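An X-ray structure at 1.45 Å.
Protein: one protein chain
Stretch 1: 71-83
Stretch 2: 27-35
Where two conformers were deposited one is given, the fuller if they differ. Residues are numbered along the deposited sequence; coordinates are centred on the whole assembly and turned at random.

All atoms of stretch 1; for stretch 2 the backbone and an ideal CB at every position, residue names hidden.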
ATOM      1  N   VAL A  71      13.682  18.656   7.707  1.00 15.51           N
ATOM      2  CA  VAL A  71      13.445  17.216   7.797  1.00 17.52           C
ATOM      3  C   VAL A  71      14.698  16.367   7.592  1.00 15.11           C
ATOM      4  O   VAL A  71      15.084  15.621   8.499  1.00 15.32           O
ATOM      5  CB  VAL A  71      12.368  16.766   6.796  1.00 15.40           C
ATOM      6  CG1 VAL A  71      12.135  15.270   6.916  1.00 12.07           C
ATOM      7  CG2 VAL A  71      11.072  17.528   7.053  1.00 20.23           C
ATOM      8  N   TRP A  72      15.331  16.463   6.426  1.00 13.49           N
ATOM      9  CA  TRP A  72      16.460  15.580   6.109  1.00 15.11           C
ATOM     10  C   TRP A  72      17.619  15.661   7.125  1.00 16.62           C
ATOM     11  O   TRP A  72      18.188  14.628   7.467  1.00 16.97           O
ATOM     12  CB  TRP A  72      16.983  15.837   4.681  1.00 11.66           C
ATOM     13  CG  TRP A  72      16.017  15.388   3.565  1.00 14.32           C
ATOM     14  CD1 TRP A  72      14.979  14.510   3.691  1.00 13.53           C
ATOM     15  CD2 TRP A  72      16.025  15.795   2.183  1.00 17.48           C
ATOM     16  NE1 TRP A  72      14.341  14.348   2.484  1.00 15.37           N
ATOM     17  CE2 TRP A  72      14.961  15.127   1.544  1.00 14.09           C
ATOM     18  CE3 TRP A  72      16.822  16.663   1.430  1.00 17.41           C
ATOM     19  CZ2 TRP A  72      14.678  15.292   0.185  1.00 19.00           C
ATOM     20  CZ3 TRP A  72      16.540  16.825   0.078  1.00 17.92           C
ATOM     21  CH2 TRP A  72      15.477  16.144  -0.527  1.00 17.87           C
ATOM     22  N   PRO A  73      17.962  16.862   7.635  1.00 14.49           N
ATOM     23  CA  PRO A  73      19.054  16.842   8.630  1.00 14.34           C
ATOM     24  C   PRO A  73      18.721  16.076   9.912  1.00 15.16           C
ATOM     25  O   PRO A  73      19.651  15.675  10.630  1.00 18.00           O
ATOM     26  CB  PRO A  73      19.273  18.325   8.947  1.00 14.99           C
ATOM     27  CG  PRO A  73      18.748  19.059   7.776  1.00 16.76           C
ATOM     28  CD  PRO A  73      17.589  18.239   7.265  1.00 16.54           C
ATOM     29  N   ARG A  74      17.440  15.876  10.208  1.00 13.84           N
ATOM     30  CA  ARG A  74      17.048  15.165  11.422  1.00 16.06           C
ATOM     31  C   ARG A  74      17.156  13.649  11.292  1.00 12.33           C
ATOM     32  O   ARG A  74      17.104  12.952  12.296  1.00 12.38           O
ATOM     33  CB  ARG A  74      15.614  15.508  11.825  1.00 20.05           C
ATOM     34  CG  ARG A  74      15.369  16.927  12.296  1.00 28.26           C
ATOM     35  CD  ARG A  74      13.868  17.139  12.439  1.00 32.22           C
ATOM     36  NE  ARG A  74      13.521  18.430  13.024  1.00 48.09           N
ATOM     37  CZ  ARG A  74      12.274  18.874  13.148  1.00 43.04           C
ATOM     38  NH1 ARG A  74      11.260  18.132  12.721  1.00 46.78           N
ATOM     39  NH2 ARG A  74      12.041  20.059  13.695  1.00 42.22           N
ATOM     40  N   TRP A  75      17.273  13.145  10.062  1.00 11.33           N
ATOM     41  CA  TRP A  75      17.229  11.702   9.811  1.00 11.77           C
ATOM     42  C   TRP A  75      18.429  11.191   9.003  1.00 13.76           C
ATOM     43  O   TRP A  75      18.860  11.821   8.026  1.00 13.90           O
ATOM     44  CB  TRP A  75      15.933  11.329   9.058  1.00 10.36           C
ATOM     45  CG  TRP A  75      14.642  11.693   9.742  1.00 11.25           C
ATOM     46  CD1 TRP A  75      13.997  12.895   9.688  1.00 13.07           C
ATOM     47  CD2 TRP A  75      13.824  10.835  10.555  1.00 10.54           C
ATOM     48  NE1 TRP A  75      12.834  12.841  10.418  1.00 13.18           N
ATOM     49  CE2 TRP A  75      12.707  11.591  10.965  1.00 11.52           C
ATOM     50  CE3 TRP A  75      13.931   9.504  10.976  1.00 10.52           C
ATOM     51  CZ2 TRP A  75      11.702  11.062  11.777  1.00 13.66           C
ATOM     52  CZ3 TRP A  75      12.930   8.979  11.786  1.00 11.64           C
ATOM     53  CH2 TRP A  75      11.831   9.761  12.179  1.00 13.84           C
ATOM     54  N   HIS A  76      18.968  10.043   9.404  1.00 10.22           N
ATOM     55  CA  HIS A  76      19.947   9.348   8.574  1.00 12.09           C
ATOM     56  C   HIS A  76      19.273   8.867   7.293  1.00 12.17           C
ATOM     57  O   HIS A  76      19.834   8.986   6.199  1.00 13.95           O
ATOM     58  CB  HIS A  76      20.571   8.154   9.313  1.00 16.14           C
ATOM     59  CG  HIS A  76      21.446   8.534  10.469  1.00 16.31           C
ATOM     60  ND1 HIS A  76      22.584   9.299  10.326  1.00 20.51           N
ATOM     61  CD2 HIS A  76      21.363   8.226  11.785  1.00 17.78           C
ATOM     62  CE1 HIS A  76      23.155   9.461  11.508  1.00 16.45           C
ATOM     63  NE2 HIS A  76      22.435   8.819  12.410  1.00 17.41           N
ATOM     64  N   ASP A  77      18.069   8.322   7.448  1.00 10.03           N
ATOM     65  CA  ASP A  77      17.277   7.847   6.321  1.00 11.55           C
ATOM     66  C   ASP A  77      15.901   7.442   6.833  1.00  8.98           C
ATOM     67  O   ASP A  77      15.721   7.241   8.032  1.00  9.85           O
ATOM     68  CB  ASP A  77      17.951   6.657   5.639  1.00 14.54           C
ATOM     69  CG  ASP A  77      17.895   5.410   6.483  1.00 19.24           C
ATOM     70  OD1 ASP A  77      18.762   5.244   7.365  1.00 23.87           O
ATOM     71  OD2 ASP A  77      16.959   4.607   6.283  1.00 25.66           O
ATOM     72  N   PHE A  78      14.935   7.345   5.919  1.00  8.78           N
ATOM     73  CA  PHE A  78      13.611   6.831   6.245  0.50  8.11           C
ATOM     74  C   PHE A  78      12.902   6.330   4.996  1.00  8.99           C
ATOM     75  O   PHE A  78      13.368   6.555   3.880  1.00  9.10           O
ATOM     76  CB  PHE A  78      12.760   7.895   6.951  0.50  9.19           C
ATOM     77  CG  PHE A  78      12.784   9.256   6.294  0.50  9.45           C
ATOM     78  CD1 PHE A  78      12.254   9.455   5.029  0.50 10.37           C
ATOM     79  CD2 PHE A  78      13.323  10.343   6.958  0.50 16.03           C
ATOM     80  CE1 PHE A  78      12.268  10.708   4.442  0.50 11.85           C
ATOM     81  CE2 PHE A  78      13.342  11.594   6.377  0.50 13.97           C
ATOM     82  CZ  PHE A  78      12.817  11.776   5.116  0.50 15.64           C
ATOM     83  N   ILE A  79      11.778   5.657   5.205  1.00  7.47           N
ATOM     84  CA  ILE A  79      10.959   5.152   4.108  1.00  7.06           C
ATOM     85  C   ILE A  79       9.498   5.382   4.477  1.00  6.42           C
ATOM     86  O   ILE A  79       9.088   5.149   5.611  1.00  7.75           O
ATOM     87  CB  ILE A  79      11.256   3.644   3.830  1.00  5.09           C
ATOM     88  CG1 ILE A  79      10.393   3.093   2.695  1.00  6.91           C
ATOM     89  CG2 ILE A  79      11.069   2.786   5.081  1.00  7.96           C
ATOM     90  CD1 ILE A  79      10.594   3.770   1.332  1.00  7.24           C
ATOM     91  N   HIS A  80       8.720   5.885   3.513  1.00  6.20           N
ATOM     92  CA  HIS A  80       7.286   6.129   3.696  1.00  7.88           C
ATOM     93  C   HIS A  80       6.479   5.213   2.802  1.00  7.00           C
ATOM     94  O   HIS A  80       6.581   5.299   1.577  1.00 10.17           O
ATOM     95  CB  HIS A  80       6.908   7.577   3.351  1.00  8.82           C
ATOM     96  CG  HIS A  80       7.424   8.603   4.311  1.00  9.46           C
ATOM     97  ND1 HIS A  80       8.747   8.991   4.349  1.00 13.20           N
ATOM     98  CD2 HIS A  80       6.782   9.357   5.236  1.00 11.76           C
ATOM     99  CE1 HIS A  80       8.902   9.921   5.278  1.00 13.56           C
ATOM    100  NE2 HIS A  80       7.723  10.165   5.826  1.00 11.55           N
ATOM    101  N   TYR A  81       5.666   4.369   3.417  1.00  4.71           N
ATOM    102  CA  TYR A  81       4.764   3.473   2.698  1.00  6.14           C
ATOM    103  C   TYR A  81       3.355   4.073   2.648  1.00  6.86           C
ATOM    104  O   TYR A  81       2.681   4.171   3.676  1.00  9.46           O
ATOM    105  CB  TYR A  81       4.733   2.091   3.366  1.00  9.27           C
ATOM    106  CG  TYR A  81       6.081   1.388   3.438  1.00  6.32           C
ATOM    107  CD1 TYR A  81       6.629   0.783   2.313  1.00  7.34           C
ATOM    108  CD2 TYR A  81       6.790   1.317   4.634  1.00  7.46           C
ATOM    109  CE1 TYR A  81       7.863   0.132   2.365  1.00  7.71           C
ATOM    110  CE2 TYR A  81       8.020   0.678   4.697  1.00  9.42           C
ATOM    111  CZ  TYR A  81       8.547   0.082   3.565  1.00  9.58           C
ATOM    112  OH  TYR A  81       9.764  -0.567   3.610  1.00  9.75           O
ATOM    113  N   GLY A  82       2.910   4.469   1.454  1.00  6.14           N
ATOM    114  CA  GLY A  82       1.589   5.075   1.304  1.00  6.21           C
ATOM    115  C   GLY A  82       0.540   4.043   0.943  1.00  8.52           C
ATOM    116  O   GLY A  82       0.749   3.226   0.039  1.00  9.60           O
ATOM    117  N   THR A  83      -0.583   4.052   1.660  1.00  7.90           N
ATOM    118  CA  THR A  83      -1.703   3.150   1.372  1.00  6.85           C
ATOM    119  C   THR A  83      -3.052   3.877   1.469  1.00  6.20           C
ATOM    120  O   THR A  83      -3.143   4.987   2.000  1.00  7.86           O
ATOM    121  CB  THR A  83      -1.752   1.949   2.340  1.00  8.25           C
ATOM    122  OG1 THR A  83      -2.109   2.414   3.652  1.00 11.92           O
ATOM    123  CG2 THR A  83      -0.411   1.219   2.390  1.00 12.35           C
ATOM    124  N   UNK A  27       5.438  12.507  -4.317  1.00  4.40           N
ATOM    125  CA  UNK A  27       5.775  13.208  -3.082  1.00  5.15           C
ATOM    126  C   UNK A  27       6.549  12.282  -2.148  1.00  6.16           C
ATOM    127  O   UNK A  27       7.608  12.644  -1.629  1.00  6.96           O
ATOM    128  CB  UNK A  27       4.512  13.728  -2.394  1.00  5.15           C
ATOM    129  N   UNK A  28       6.021  11.083  -1.932  0.53  4.97           N
ATOM    130  CA  UNK A  28       6.652  10.141  -1.007  0.53  6.53           C
ATOM    131  C   UNK A  28       8.027   9.697  -1.510  0.53  6.87           C
ATOM    132  O   UNK A  28       9.004   9.692  -0.755  0.53  6.70           O
ATOM    133  CB  UNK A  28       5.752   8.921  -0.801  0.53  6.53           C
ATOM    134  N   UNK A  29       8.101   9.321  -2.783  1.00  5.49           N
ATOM    135  CA  UNK A  29       9.362   8.869  -3.379  1.00  5.64           C
ATOM    136  C   UNK A  29      10.405   9.999  -3.393  1.00  7.60           C
ATOM    137  O   UNK A  29      11.577   9.788  -3.066  1.00  8.35           O
ATOM    138  CB  UNK A  29       9.121   8.358  -4.801  1.00  5.64           C
ATOM    139  N   UNK A  30       9.972  11.212  -3.719  1.00  7.05           N
ATOM    140  CA  UNK A  30      10.887  12.348  -3.764  1.00  6.34           C
ATOM    141  C   UNK A  30      11.487  12.647  -2.403  1.00  7.99           C
ATOM    142  O   UNK A  30      12.690  12.890  -2.292  1.00  9.33           O
ATOM    143  CB  UNK A  30      10.165  13.588  -4.294  1.00  6.34           C
ATOM    144  N   UNK A  31      10.678  12.590  -1.352  1.00  6.86           N
ATOM    145  CA  UNK A  31      11.193  12.849  -0.004  1.00  7.45           C
ATOM    146  C   UNK A  31      12.104  11.703   0.490  1.00 14.21           C
ATOM    147  O   UNK A  31      13.132  11.942   1.141  1.00 12.63           O
ATOM    148  CB  UNK A  31      10.028  13.047   0.968  1.00  7.45           C
ATOM    149  N   UNK A  32      11.750  10.463   0.161  1.00  7.59           N
ATOM    150  CA  UNK A  32      12.509   9.299   0.627  1.00  9.39           C
ATOM    151  C   UNK A  32      13.841   9.101  -0.091  1.00  9.63           C
ATOM    152  O   UNK A  32      14.851   8.766   0.538  1.00 11.33           O
ATOM    153  CB  UNK A  32      11.660   8.037   0.460  1.00  9.39           C
ATOM    154  N   UNK A  33      13.820   9.269  -1.407  1.00  8.58           N
ATOM    155  CA  UNK A  33      14.997   9.041  -2.247  1.00 10.33           C
ATOM    156  C   UNK A  33      15.820  10.323  -2.360  1.00 14.54           C
ATOM    157  O   UNK A  33      16.885  10.331  -2.984  1.00 13.32           O
ATOM    158  CB  UNK A  33      14.583   8.549  -3.635  1.00 10.33           C
ATOM    159  N   UNK A  34      15.312  11.401  -1.758  1.00 12.84           N
ATOM    160  CA  UNK A  34      15.940  12.725  -1.821  1.00 13.48           C
ATOM    161  C   UNK A  34      16.200  13.113  -3.287  1.00 13.94           C
ATOM    162  O   UNK A  34      17.311  13.506  -3.663  1.00 16.68           O
ATOM    163  CB  UNK A  34      17.245  12.740  -1.023  1.00 13.48           C
ATOM    164  N   UNK A  35      15.151  12.987  -4.106  1.00 11.02           N
ATOM    165  CA  UNK A  35      15.149  13.384  -5.512  1.00 10.10           C
ATOM    166  C   UNK A  35      14.503  14.756  -5.671  1.00 14.29           C
ATOM    167  O   UNK A  35      13.274  14.886  -5.696  1.00 12.16           O
ATOM    168  CB  UNK A  35      14.416  12.347  -6.365  1.00 10.10           C
TER

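Stretch 2 begins inside a helix that runs nearly antiparallel to the strand of stretch 1 (168° between directions), with the axes 7.8 Å apart at closest approach. Each position is read first from its CA-to-CB direction and surroundings.

At position 27 the bond points sideways and nothing of stretch 1 lies within 5.5 Å of the ideal CB, so the contact imposes almost no choice. The residue is Gln27, whose OE1 comes no closer to stretch 1 than 6.4 Å, to His80 CD2.

Position 28 also points sideways, with its ideal CB 4.4 Å from His80 O. Beyond it lies the backbone around Gly82, where no side chain occupies the space, so a branched or flexible apolar group of medium length would suit. It is Leu28, chi1 m and chi2 p. Its CD2 lies 3.5 Å from Gly82 N and 3.6 Å from His80 O; an ideal CB on Gly82 would sit 2.9 Å from Leu28 CD2, a clash, so the absent side chain makes room for the methyl.

Positions 29 and 30 have no stretch 1 atom near their ideal CBs. At 29 the bond points away, and many side chains would do; it is Ile29. At 30 the angles (-63/-42) are ordinary helix and do not demand glycine, yet Gly30 is found. Its O accepts from the N of residue 35 (3.1 Å).

Position 31 sets its ideal CB 4.7 Å from Phe78 CE1 and 4.8 Å from Trp72 NE1. Near two aromatic rings that lie on the same side of it, a compact apolar side chain such as Val, Ile or Ala is plausible. Val31 (chi1 t) places CG1 3.6 Å from Phe78 CE1, at the edge of that ring. Its backbone O accepts a hydrogen bond from Trp72 NE1 (3.0 Å, 136°), a bond available to any residue here.

At 32 the bond points sideways, but two donors are within reach of a short side chain: the backbone N of His80, 4.8 Å from the ideal CB, and the imidazole ND1. A short side chain with acceptors is favoured, Asp above all, with Asn an alternative. Asp32 (chi1 m) takes both: His80 ND1 donates to OD1 at 2.6 Å and His80 N to OD2 at 2.7 Å, so the carboxylate grips side chain and backbone of one residue.

At 33 the bond points away, and only a long side chain could return to stretch 1. Lys33 does, its NZ reaching 3.7 Å from Ile79 CD1.

Position 34 has positive phi (53/51), which favours Gly or Asn, but its ideal CB lies 3.8 Å from Trp72 CZ2, with carbonyls farther along. A long, flat cationic donor fits. Arg34, extended beyond chi1, lays its guanidinium flat on Trp72 (centres 4.2 Å apart, planes at 17°), and NH2 donates to Trp75 O at 3.1 Å. Water 3 bridges NH1 (3.1 Å) and Trp72 O (2.7 Å).

Position 35 points away, right before a helix; an N-capping polar residue would be reasonable. It is Gln35, clear of stretch 1.

Stretch 2 27-35: QLIGVDKRQ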
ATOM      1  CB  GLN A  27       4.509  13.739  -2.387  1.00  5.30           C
ATOM      2  CG  GLN A  27       4.770  14.791  -1.274  1.00  6.34           C
ATOM      3  CD  GLN A  27       5.192  14.206   0.069  1.00  8.32           C
ATOM      4  OE1 GLN A  27       5.005  13.024   0.332  1.00 12.40           O
ATOM      5  NE2 GLN A  27       5.750  15.052   0.934  1.00 12.19           N
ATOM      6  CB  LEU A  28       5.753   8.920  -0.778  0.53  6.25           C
ATOM      7  CG  LEU A  28       4.663   9.044   0.294  0.53  7.91           C
ATOM      8  CD1 LEU A  28       3.599  10.057  -0.092  0.53  6.84           C
ATOM      9  CD2 LEU A  28       4.022   7.699   0.603  0.53  7.26           C
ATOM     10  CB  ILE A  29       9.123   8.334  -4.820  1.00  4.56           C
ATOM     11  CG1 ILE A  29       8.260   7.064  -4.797  1.00  5.57           C
ATOM     12  CG2 ILE A  29      10.443   8.021  -5.531  1.00  7.26           C
ATOM     13  CD1 ILE A  29       7.603   6.750  -6.137  1.00  7.52           C
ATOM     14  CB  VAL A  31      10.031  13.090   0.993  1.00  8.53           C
ATOM     15  CG1 VAL A  31      10.528  13.099   2.432  1.00 16.76           C
ATOM     16  CG2 VAL A  31       9.324  14.398   0.678  1.00 10.71           C
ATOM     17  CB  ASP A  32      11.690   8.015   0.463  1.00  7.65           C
ATOM     18  CG  ASP A  32      10.548   7.908   1.453  1.00  8.99           C
ATOM     19  OD1 ASP A  32      10.569   8.625   2.480  1.00  9.79           O
ATOM     20  OD2 ASP A  32       9.636   7.084   1.219  1.00  7.29           O
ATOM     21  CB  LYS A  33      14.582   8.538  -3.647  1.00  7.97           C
ATOM     22  CG  LYS A  33      14.262   7.034  -3.759  1.00  8.83           C
ATOM     23  CD  LYS A  33      13.180   6.568  -2.795  1.00  9.58           C
ATOM     24  CE  LYS A  33      12.761   5.130  -3.086  1.00  8.36           C
ATOM     25  NZ  LYS A  33      11.926   4.599  -1.967  1.00  7.76           N
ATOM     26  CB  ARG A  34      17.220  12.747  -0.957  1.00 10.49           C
ATOM     27  CG  ARG A  34      16.946  12.295   0.475  1.00 15.80           C
ATOM     28  CD  ARG A  34      18.054  12.645   1.463  1.00 14.98           C
ATOM     29  NE  ARG A  34      17.637  12.296   2.820  1.00 20.23           N
ATOM     30  CZ  ARG A  34      18.368  12.484   3.915  1.00 23.40           C
ATOM     31  NH1 ARG A  34      19.576  13.023   3.828  1.00 26.05           N
ATOM     32  NH2 ARG A  34      17.884  12.135   5.097  1.00 18.96           N
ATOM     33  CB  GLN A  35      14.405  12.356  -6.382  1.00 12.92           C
ATOM     34  CG  GLN A  35      15.081  10.991  -6.451  1.00 11.29           C
ATOM     35  CD  GLN A  35      14.213   9.909  -7.089  1.00 14.25           C
ATOM     36  OE1 GLN A  35      13.038  10.129  -7.403  1.00 18.39           O
ATOM     37  NE2 GLN A  35      14.791   8.726  -7.267  1.00 17.51           N
TER
HETATM   38  O   HOH W   1      15.049   5.629   1.918  1.00 15.99           O
HETATM   39  O   HOH W   2      15.944   8.491   3.249  1.00 16.30           O
HETATM   40  O   HOH W   3      20.596  13.694   6.723  1.00 20.85           O
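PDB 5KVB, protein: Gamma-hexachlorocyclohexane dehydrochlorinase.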